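Local coordinates for protein mandalate racemase/muconate lactonizing enzyme (Unidentified, PDB 4E4U) that belongs to the mandelate racemase/muconate lactonizing enzyme family of the enolase superfamily and probably acts as an isomerase or lyase on an unidentified acid substrate, at residues 296-310 with 327-339. Numbering follows the deposited sequence.
Sequences ATLAEVHYAQIAPHL and TPNFLIQESIMTW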
ATOM      1  N   ALA A 296       7.759  17.974 -18.454  1.00  9.36           N
ATOM      2  CA  ALA A 296       6.975  17.351 -19.519  1.00 10.04           C
ATOM      3  C   ALA A 296       7.310  15.862 -19.661  1.00  9.86           C
ATOM      4  O   ALA A 296       6.434  15.042 -19.940  1.00 10.30           O
ATOM      5  CB  ALA A 296       7.196  18.074 -20.835  1.00 10.58           C
ATOM      6  N   THR A 297       8.579  15.521 -19.464  1.00 10.17           N
ATOM      7  CA  THR A 297       9.034  14.135 -19.486  1.00 10.43           C
ATOM      8  C   THR A 297       8.386  13.299 -18.379  1.00 10.04           C
ATOM      9  O   THR A 297       7.932  12.168 -18.623  1.00 10.29           O
ATOM     10  CB  THR A 297      10.568  14.090 -19.352  1.00 11.58           C
ATOM     11  OG1 THR A 297      11.156  14.696 -20.510  1.00 13.47           O
ATOM     12  CG2 THR A 297      11.072  12.659 -19.210  1.00 12.53           C
ATOM     13  N   LEU A 298       8.344  13.846 -17.164  1.00  9.62           N
ATOM     14  CA  LEU A 298       7.646  13.170 -16.070  1.00  9.74           C
ATOM     15  C   LEU A 298       6.198  12.931 -16.462  1.00  9.41           C
ATOM     16  O   LEU A 298       5.659  11.845 -16.246  1.00 10.29           O
ATOM     17  CB  LEU A 298       7.693  13.991 -14.785  1.00 10.67           C
ATOM     18  CG  LEU A 298       9.069  14.317 -14.216  1.00 11.65           C
ATOM     19  CD1 LEU A 298       8.927  15.111 -12.917  1.00 12.62           C
ATOM     20  CD2 LEU A 298       9.854  13.034 -13.992  1.00 14.00           C
ATOM     21  N   ALA A 299       5.570  13.943 -17.060  1.00  8.71           N
ATOM     22  CA  ALA A 299       4.193  13.778 -17.479  1.00  8.92           C
ATOM     23  C   ALA A 299       4.071  12.631 -18.484  1.00  9.01           C
ATOM     24  O   ALA A 299       3.149  11.821 -18.394  1.00  9.06           O
ATOM     25  CB  ALA A 299       3.656  15.068 -18.051  1.00  9.97           C
ATOM     26  N   GLU A 300       5.006  12.538 -19.430  1.00  8.99           N
ATOM     27  CA  GLU A 300       4.925  11.484 -20.449  1.00  9.44           C
ATOM     28  C   GLU A 300       4.841  10.092 -19.831  1.00  8.82           C
ATOM     29  O   GLU A 300       4.047   9.255 -20.263  1.00 10.02           O
ATOM     30  CB  GLU A 300       6.131  11.511 -21.381  1.00 10.91           C
ATOM     31  CG  GLU A 300       6.168  12.652 -22.367  1.00 11.75           C
ATOM     32  CD  GLU A 300       7.196  12.385 -23.444  1.00 13.60           C
ATOM     33  OE1 GLU A 300       8.313  12.926 -23.348  1.00 14.75           O
ATOM     34  OE2 GLU A 300       6.889  11.610 -24.375  1.00 15.09           O
ATOM     35  N   VAL A 301       5.665   9.826 -18.823  1.00  9.26           N
ATOM     36  CA  VAL A 301       5.724   8.466 -18.299  1.00  9.95           C
ATOM     37  C   VAL A 301       4.504   8.123 -17.458  1.00  9.60           C
ATOM     38  O   VAL A 301       4.232   6.954 -17.225  1.00 10.56           O
ATOM     39  CB  VAL A 301       7.052   8.132 -17.551  1.00  9.95           C
ATOM     40  CG1 VAL A 301       8.226   8.240 -18.509  1.00 11.60           C
ATOM     41  CG2 VAL A 301       7.240   9.006 -16.319  1.00 11.22           C
ATOM     42  N   HIS A 302       3.765   9.145 -17.023  1.00  9.24           N
ATOM     43  CA  HIS A 302       2.490   8.959 -16.324  1.00 10.30           C
ATOM     44  C   HIS A 302       1.283   9.058 -17.260  1.00  9.62           C
ATOM     45  O   HIS A 302       0.135   8.995 -16.811  1.00 11.33           O
ATOM     46  CB  HIS A 302       2.332   9.979 -15.195  1.00 11.47           C
ATOM     47  CG  HIS A 302       3.257   9.747 -14.049  1.00 11.03           C
ATOM     48  ND1 HIS A 302       2.916   8.983 -12.956  1.00 12.80           N
ATOM     49  CD2 HIS A 302       4.532  10.170 -13.836  1.00 11.01           C
ATOM     50  CE1 HIS A 302       3.930   8.960 -12.107  1.00 12.59           C
ATOM     51  NE2 HIS A 302       4.918   9.664 -12.614  1.00 11.83           N
ATOM     52  N   TYR A 303       1.546   9.209 -18.556  1.00  9.74           N
ATOM     53  CA  TYR A 303       0.500   9.462 -19.559  1.00  9.77           C
ATOM     54  C   TYR A 303      -0.338  10.706 -19.202  1.00 10.40           C
ATOM     55  O   TYR A 303      -1.548  10.768 -19.469  1.00 12.53           O
ATOM     56  CB  TYR A 303      -0.415   8.249 -19.787  1.00 10.71           C
ATOM     57  CG  TYR A 303       0.166   7.065 -20.537  1.00  9.57           C
ATOM     58  CD1 TYR A 303       1.506   6.992 -20.899  1.00 10.40           C
ATOM     59  CD2 TYR A 303      -0.666   6.033 -20.925  1.00 10.61           C
ATOM     60  CE1 TYR A 303       2.001   5.881 -21.590  1.00 10.17           C
ATOM     61  CE2 TYR A 303      -0.190   4.927 -21.601  1.00 10.38           C
ATOM     62  CZ  TYR A 303       1.140   4.859 -21.942  1.00  9.42           C
ATOM     63  OH  TYR A 303       1.598   3.752 -22.624  1.00 10.31           O
ATOM     64  N   ALA A 304       0.324  11.690 -18.597  1.00  8.90           N
ATOM     65  CA  ALA A 304      -0.274  12.991 -18.331  1.00  8.65           C
ATOM     66  C   ALA A 304       0.065  13.943 -19.473  1.00  9.06           C
ATOM     67  O   ALA A 304       0.965  13.675 -20.276  1.00 10.09           O
ATOM     68  CB  ALA A 304       0.214  13.546 -16.984  1.00  9.57           C
ATOM     69  N   GLN A 305      -0.642  15.062 -19.534  1.00  8.98           N
ATOM     70  CA  GLN A 305      -0.421  16.052 -20.575  1.00  9.97           C
ATOM     71  C   GLN A 305       0.039  17.369 -19.978  1.00 10.10           C
ATOM     72  O   GLN A 305      -0.118  17.614 -18.778  1.00 10.61           O
ATOM     73  CB  GLN A 305      -1.711  16.292 -21.354  1.00  9.99           C
ATOM     74  CG  GLN A 305      -2.233  15.075 -22.077  1.00 10.90           C
ATOM     75  CD  GLN A 305      -3.578  15.339 -22.704  1.00 10.78           C
ATOM     76  OE1 GLN A 305      -4.598  15.463 -22.005  1.00 10.89           O
ATOM     77  NE2 GLN A 305      -3.596  15.470 -24.034  1.00 11.50           N
ATOM     78  N   ILE A 306       0.653  18.216 -20.796  0.59 10.34           N
ATOM     79  CA  ILE A 306       0.978  19.560 -20.334  0.59 10.33           C
ATOM     80  C   ILE A 306       0.081  20.595 -20.997  0.59 10.15           C
ATOM     81  O   ILE A 306      -0.289  20.482 -22.167  0.59 11.35           O
ATOM     82  CB  ILE A 306       2.468  19.950 -20.519  0.59 11.42           C
ATOM     83  CG1 ILE A 306       2.800  20.198 -21.994  0.59 12.14           C
ATOM     84  CG2 ILE A 306       3.384  18.900 -19.889  0.59 11.76           C
ATOM     85  CD1 ILE A 306       4.121  20.910 -22.197  0.59 12.81           C
ATOM     86  N   ALA A 307      -0.289  21.589 -20.206  1.00 10.17           N
ATOM     87  CA  ALA A 307      -1.114  22.702 -20.657  1.00  9.93           C
ATOM     88  C   ALA A 307      -0.552  23.945 -19.989  1.00 10.61           C
ATOM     89  O   ALA A 307      -1.039  24.365 -18.936  1.00 11.45           O
ATOM     90  CB  ALA A 307      -2.562  22.489 -20.256  1.00 10.77           C
ATOM     91  N   PRO A 308       0.507  24.524 -20.572  1.00 10.90           N
ATOM     92  CA  PRO A 308       1.226  25.567 -19.833  1.00 11.96           C
ATOM     93  C   PRO A 308       0.365  26.776 -19.489  1.00 12.30           C
ATOM     94  O   PRO A 308      -0.474  27.235 -20.277  1.00 13.12           O
ATOM     95  CB  PRO A 308       2.359  25.960 -20.783  1.00 13.10           C
ATOM     96  CG  PRO A 308       2.565  24.752 -21.641  1.00 12.81           C
ATOM     97  CD  PRO A 308       1.181  24.180 -21.835  1.00 11.45           C
ATOM     98  N   HIS A 309       0.597  27.275 -18.282  1.00 12.46           N
ATOM     99  CA  HIS A 309      -0.092  28.436 -17.749  1.00 12.12           C
ATOM    100  C   HIS A 309       0.531  29.711 -18.292  1.00 12.66           C
ATOM    101  O   HIS A 309       1.744  29.779 -18.531  1.00 13.08           O
ATOM    102  CB  HIS A 309       0.032  28.416 -16.222  1.00 11.83           C
ATOM    103  CG  HIS A 309      -0.353  29.702 -15.563  1.00 11.40           C
ATOM    104  ND1 HIS A 309       0.559  30.697 -15.287  1.00 12.33           N
ATOM    105  CD2 HIS A 309      -1.544  30.143 -15.092  1.00 12.98           C
ATOM    106  CE1 HIS A 309      -0.059  31.708 -14.699  1.00 12.30           C
ATOM    107  NE2 HIS A 309      -1.334  31.393 -14.569  1.00 13.06           N
ATOM    108  N   LEU A 310      -0.294  30.734 -18.467  1.00 12.65           N
ATOM    109  CA  LEU A 310       0.208  32.033 -18.870  1.00 13.90           C
ATOM    110  C   LEU A 310      -0.680  33.136 -18.294  1.00 15.09           C
ATOM    111  O   LEU A 310      -1.852  33.249 -18.650  1.00 17.06           O
ATOM    112  CB  LEU A 310       0.275  32.115 -20.399  1.00 16.24           C
ATOM    113  CG  LEU A 310       1.415  32.919 -21.017  1.00 18.85           C
ATOM    114  CD1 LEU A 310       1.285  34.393 -20.664  1.00 19.93           C
ATOM    115  CD2 LEU A 310       2.767  32.362 -20.583  1.00 18.67           C
ATOM    116  N   THR A 327       6.737  19.325 -27.804  1.00 11.53           N
ATOM    117  CA  THR A 327       6.241  18.448 -26.743  1.00 11.88           C
ATOM    118  C   THR A 327       5.188  17.478 -27.278  1.00 12.17           C
ATOM    119  O   THR A 327       4.147  17.907 -27.759  1.00 13.85           O
ATOM    120  CB  THR A 327       5.627  19.277 -25.593  1.00 13.32           C
ATOM    121  OG1 THR A 327       6.655  20.037 -24.944  1.00 14.29           O
ATOM    122  CG2 THR A 327       4.961  18.376 -24.571  1.00 14.39           C
ATOM    123  N   PRO A 328       5.447  16.165 -27.185  1.00 11.38           N
ATOM    124  CA  PRO A 328       4.498  15.210 -27.768  1.00 11.82           C
ATOM    125  C   PRO A 328       3.193  15.075 -26.977  1.00 12.24           C
ATOM    126  O   PRO A 328       2.170  14.735 -27.558  1.00 16.26           O
ATOM    127  CB  PRO A 328       5.290  13.894 -27.775  1.00 12.94           C
ATOM    128  CG  PRO A 328       6.287  14.046 -26.664  1.00 13.48           C
ATOM    129  CD  PRO A 328       6.659  15.507 -26.659  1.00 12.75           C
ATOM    130  N   ASN A 329       3.233  15.336 -25.675  1.00 10.70           N
ATOM    131  CA  ASN A 329       2.061  15.227 -24.819  1.00 10.44           C
ATOM    132  C   ASN A 329       1.471  16.592 -24.480  1.00 11.21           C
ATOM    133  O   ASN A 329       1.052  16.856 -23.352  1.00 12.62           O
ATOM    134  CB  ASN A 329       2.387  14.431 -23.548  1.00 10.48           C
ATOM    135  CG  ASN A 329       3.568  15.000 -22.765  1.00 11.05           C
ATOM    136  OD1 ASN A 329       4.512  15.542 -23.343  1.00 12.47           O
ATOM    137  ND2 ASN A 329       3.538  14.833 -21.442  1.00 11.12           N
ATOM    138  N   PHE A 330       1.448  17.460 -25.479  1.00 11.39           N
ATOM    139  CA  PHE A 330       0.891  18.799 -25.349  1.00 11.67           C
ATOM    140  C   PHE A 330      -0.620  18.767 -25.533  1.00 11.20           C
ATOM    141  O   PHE A 330      -1.119  18.208 -26.510  1.00 12.86           O
ATOM    142  CB  PHE A 330       1.523  19.706 -26.403  1.00 12.59           C
ATOM    143  CG  PHE A 330       0.827  21.030 -26.571  1.00 12.58           C
ATOM    144  CD1 PHE A 330       0.970  22.037 -25.621  1.00 12.63           C
ATOM    145  CD2 PHE A 330       0.047  21.279 -27.689  1.00 12.99           C
ATOM    146  CE1 PHE A 330       0.333  23.268 -25.785  1.00 12.82           C
ATOM    147  CE2 PHE A 330      -0.584  22.503 -27.857  1.00 13.19           C
ATOM    148  CZ  PHE A 330      -0.443  23.492 -26.908  1.00 12.63           C
ATOM    149  N   LEU A 331      -1.348  19.391 -24.609  1.00 10.55           N
ATOM    150  CA  LEU A 331      -2.810  19.496 -24.706  1.00 10.70           C
ATOM    151  C   LEU A 331      -3.265  20.823 -25.301  1.00 11.36           C
ATOM    152  O   LEU A 331      -3.961  20.853 -26.315  1.00 12.00           O
ATOM    153  CB  LEU A 331      -3.448  19.316 -23.326  1.00 11.61           C
ATOM    154  CG  LEU A 331      -4.960  19.543 -23.189  1.00 11.52           C
ATOM    155  CD1 LEU A 331      -5.745  18.615 -24.116  1.00 13.15           C
ATOM    156  CD2 LEU A 331      -5.414  19.357 -21.745  1.00 12.69           C
ATOM    157  N   ILE A 332      -2.877  21.928 -24.670  1.00 10.76           N
ATOM    158  CA  ILE A 332      -3.389  23.241 -25.054  1.00 10.33           C
ATOM    159  C   ILE A 332      -2.535  24.311 -24.383  1.00 10.88           C
ATOM    160  O   ILE A 332      -1.933  24.061 -23.336  1.00 11.65           O
ATOM    161  CB  ILE A 332      -4.880  23.370 -24.632  1.00 10.70           C
ATOM    162  CG1 ILE A 332      -5.605  24.491 -25.383  1.00 11.26           C
ATOM    163  CG2 ILE A 332      -5.015  23.487 -23.109  1.00 11.43           C
ATOM    164  CD1 ILE A 332      -7.116  24.402 -25.213  1.00 12.09           C
ATOM    165  N   GLN A 333      -2.487  25.499 -24.980  1.00 11.27           N
ATOM    166  CA  GLN A 333      -1.687  26.603 -24.454  1.00 11.96           C
ATOM    167  C   GLN A 333      -2.581  27.756 -24.051  1.00 12.83           C
ATOM    168  O   GLN A 333      -3.387  28.233 -24.846  1.00 14.47           O
ATOM    169  CB  GLN A 333      -0.671  27.077 -25.498  1.00 12.81           C
ATOM    170  CG  GLN A 333       0.038  28.383 -25.143  1.00 13.63           C
ATOM    171  CD  GLN A 333       0.963  28.263 -23.944  1.00 15.22           C
ATOM    172  OE1 GLN A 333       1.843  27.402 -23.908  1.00 16.26           O
ATOM    173  NE2 GLN A 333       0.773  29.134 -22.958  1.00 16.56           N
ATOM    174  N   GLU A 334      -2.433  28.210 -22.814  1.00 13.06           N
ATOM    175  CA  GLU A 334      -3.188  29.359 -22.358  1.00 13.48           C
ATOM    176  C   GLU A 334      -2.782  30.589 -23.146  1.00 14.61           C
ATOM    177  O   GLU A 334      -1.589  30.886 -23.301  1.00 14.94           O
ATOM    178  CB  GLU A 334      -2.967  29.612 -20.865  1.00 15.24           C
ATOM    179  CG  GLU A 334      -3.845  30.739 -20.318  1.00 17.03           C
ATOM    180  CD  GLU A 334      -3.997  30.698 -18.807  1.00 19.93           C
ATOM    181  OE1 GLU A 334      -3.133  30.094 -18.138  1.00 20.70           O
ATOM    182  OE2 GLU A 334      -4.991  31.261 -18.295  1.00 22.71           O
ATOM    183  N   SER A 335      -3.782  31.298 -23.652  0.62 15.17           N
ATOM    184  CA  SER A 335      -3.563  32.558 -24.339  0.62 15.26           C
ATOM    185  C   SER A 335      -4.311  33.662 -23.635  0.62 15.16           C
ATOM    186  O   SER A 335      -5.369  33.432 -23.051  0.62 16.33           O
ATOM    187  CB  SER A 335      -4.015  32.454 -25.790  0.62 16.49           C
ATOM    188  OG  SER A 335      -3.256  31.467 -26.446  0.62 17.71           O
ATOM    189  N   ILE A 336      -3.752  34.865 -23.672  1.00 15.13           N
ATOM    190  CA  ILE A 336      -4.434  36.014 -23.104  1.00 16.41           C
ATOM    191  C   ILE A 336      -5.177  36.675 -24.252  1.00 15.73           C
ATOM    192  O   ILE A 336      -4.598  37.415 -25.048  1.00 15.94           O
ATOM    193  CB  ILE A 336      -3.466  36.953 -22.373  1.00 19.49           C
ATOM    194  CG1 ILE A 336      -2.818  36.191 -21.209  1.00 21.30           C
ATOM    195  CG2 ILE A 336      -4.205  38.176 -21.863  1.00 21.38           C
ATOM    196  CD1 ILE A 336      -1.760  36.955 -20.442  1.00 22.51           C
ATOM    197  N   MET A 337      -6.464  36.349 -24.351  1.00 15.80           N
ATOM    198  CA  MET A 337      -7.271  36.688 -25.520  1.00 17.63           C
ATOM    199  C   MET A 337      -6.540  36.227 -26.779  1.00 17.37           C
ATOM    200  O   MET A 337      -6.139  35.064 -26.838  1.00 16.12           O
ATOM    201  CB  MET A 337      -7.663  38.167 -25.516  1.00 21.96           C
ATOM    202  CG  MET A 337      -8.535  38.474 -24.304  1.00 26.78           C
ATOM    203  SD  MET A 337      -9.245  40.107 -24.234  1.00 32.19           S
ATOM    204  CE  MET A 337      -7.769  41.045 -24.004  1.00 30.36           C
ATOM    205  N   THR A 338      -6.338  37.103 -27.761  1.00 18.07           N
ATOM    206  CA  THR A 338      -5.637  36.687 -28.978  1.00 18.70           C
ATOM    207  C   THR A 338      -4.266  37.350 -29.138  1.00 19.02           C
ATOM    208  O   THR A 338      -3.779  37.522 -30.257  1.00 20.33           O
ATOM    209  CB  THR A 338      -6.488  36.918 -30.242  1.00 19.89           C
ATOM    210  OG1 THR A 338      -6.773  38.313 -30.385  1.00 21.95           O
ATOM    211  CG2 THR A 338      -7.798  36.152 -30.140  1.00 19.40           C
ATOM    212  N   TRP A 339      -3.660  37.710 -28.009  1.00 18.61           N
ATOM    213  CA  TRP A 339      -2.305  38.271 -27.949  1.00 18.84           C
ATOM    214  C   TRP A 339      -2.174  39.647 -28.588  1.00 19.18           C
ATOM    215  O   TRP A 339      -1.082  40.035 -29.018  1.00 20.13           O
ATOM    216  CB  TRP A 339      -1.262  37.318 -28.548  1.00 19.56           C
ATOM    217  CG  TRP A 339      -1.173  35.984 -27.866  1.00 19.12           C
ATOM    218  CD1 TRP A 339      -1.465  34.767 -28.411  1.00 20.01           C
ATOM    219  CD2 TRP A 339      -0.752  35.726 -26.521  1.00 18.47           C
ATOM    220  NE1 TRP A 339      -1.248  33.770 -27.493  1.00 19.47           N
ATOM    221  CE2 TRP A 339      -0.806  34.335 -26.318  1.00 18.93           C
ATOM    222  CE3 TRP A 339      -0.331  36.542 -25.464  1.00 18.87           C
ATOM    223  CZ2 TRP A 339      -0.465  33.734 -25.104  1.00 18.81           C
ATOM    224  CZ3 TRP A 339       0.007  35.947 -24.257  1.00 18.99           C
ATOM    225  CH2 TRP A 339      -0.066  34.556 -24.086  1.00 18.55           C
TER
HETATM  226  O   HOH W   1       7.401  15.764 -23.226  1.00 19.90           O
HETATM  227  O   HOH W   2      -1.319  15.297 -25.699  1.00 24.09           O
HETATM  228  O   HOH W   3      -4.358  33.678 -17.654  1.00 40.27           O
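Successive parallel strands of the enolase-superfamily TIM-type barrel, 305-306 and the run into 333-335, meet here through a single bridge, Ile306 with Phe330. Ile306 N donates to Asn329 O and Leu331 N to Ile306 O, both at 2.9 Å, the paired exchange that defines this bridge. Beyond it the backbones hold less firmly: Glu334 N to Pro308 O is weak at 3.4 Å. The Glu334 side chain adds a bond: extended, with CG anti to the backbone N (chi1 -175°), it brings OE1 within 2.9 Å of Leu310 N, which meets it from above the carboxylate plane; a water joins OE2 to Leu310 O. At the other end, Asn329 ND2 reaches the carbonyls of both Ala296 and Ala304, the latter at 3.1 Å with an N-H...O angle of 171°, Ala304 O lying in the Asn329 amide plane. The amide thus ties the last turns of helix 289-301 to the Schellman motif that ends it, in which Ala304 N returns to Ala299 O. A second water links Asn329 OD1 to Glu300 OE1, which also salt-bridges Lys294 of a second subunit. Leu310 CD1 touches the Trp339 edge at CH2. Helix 314-325 packs on Ile306, Pro308 and Phe330, and strands 278-279 and 125-130 continue the sheet beyond 305-306 and 333-335, respectively.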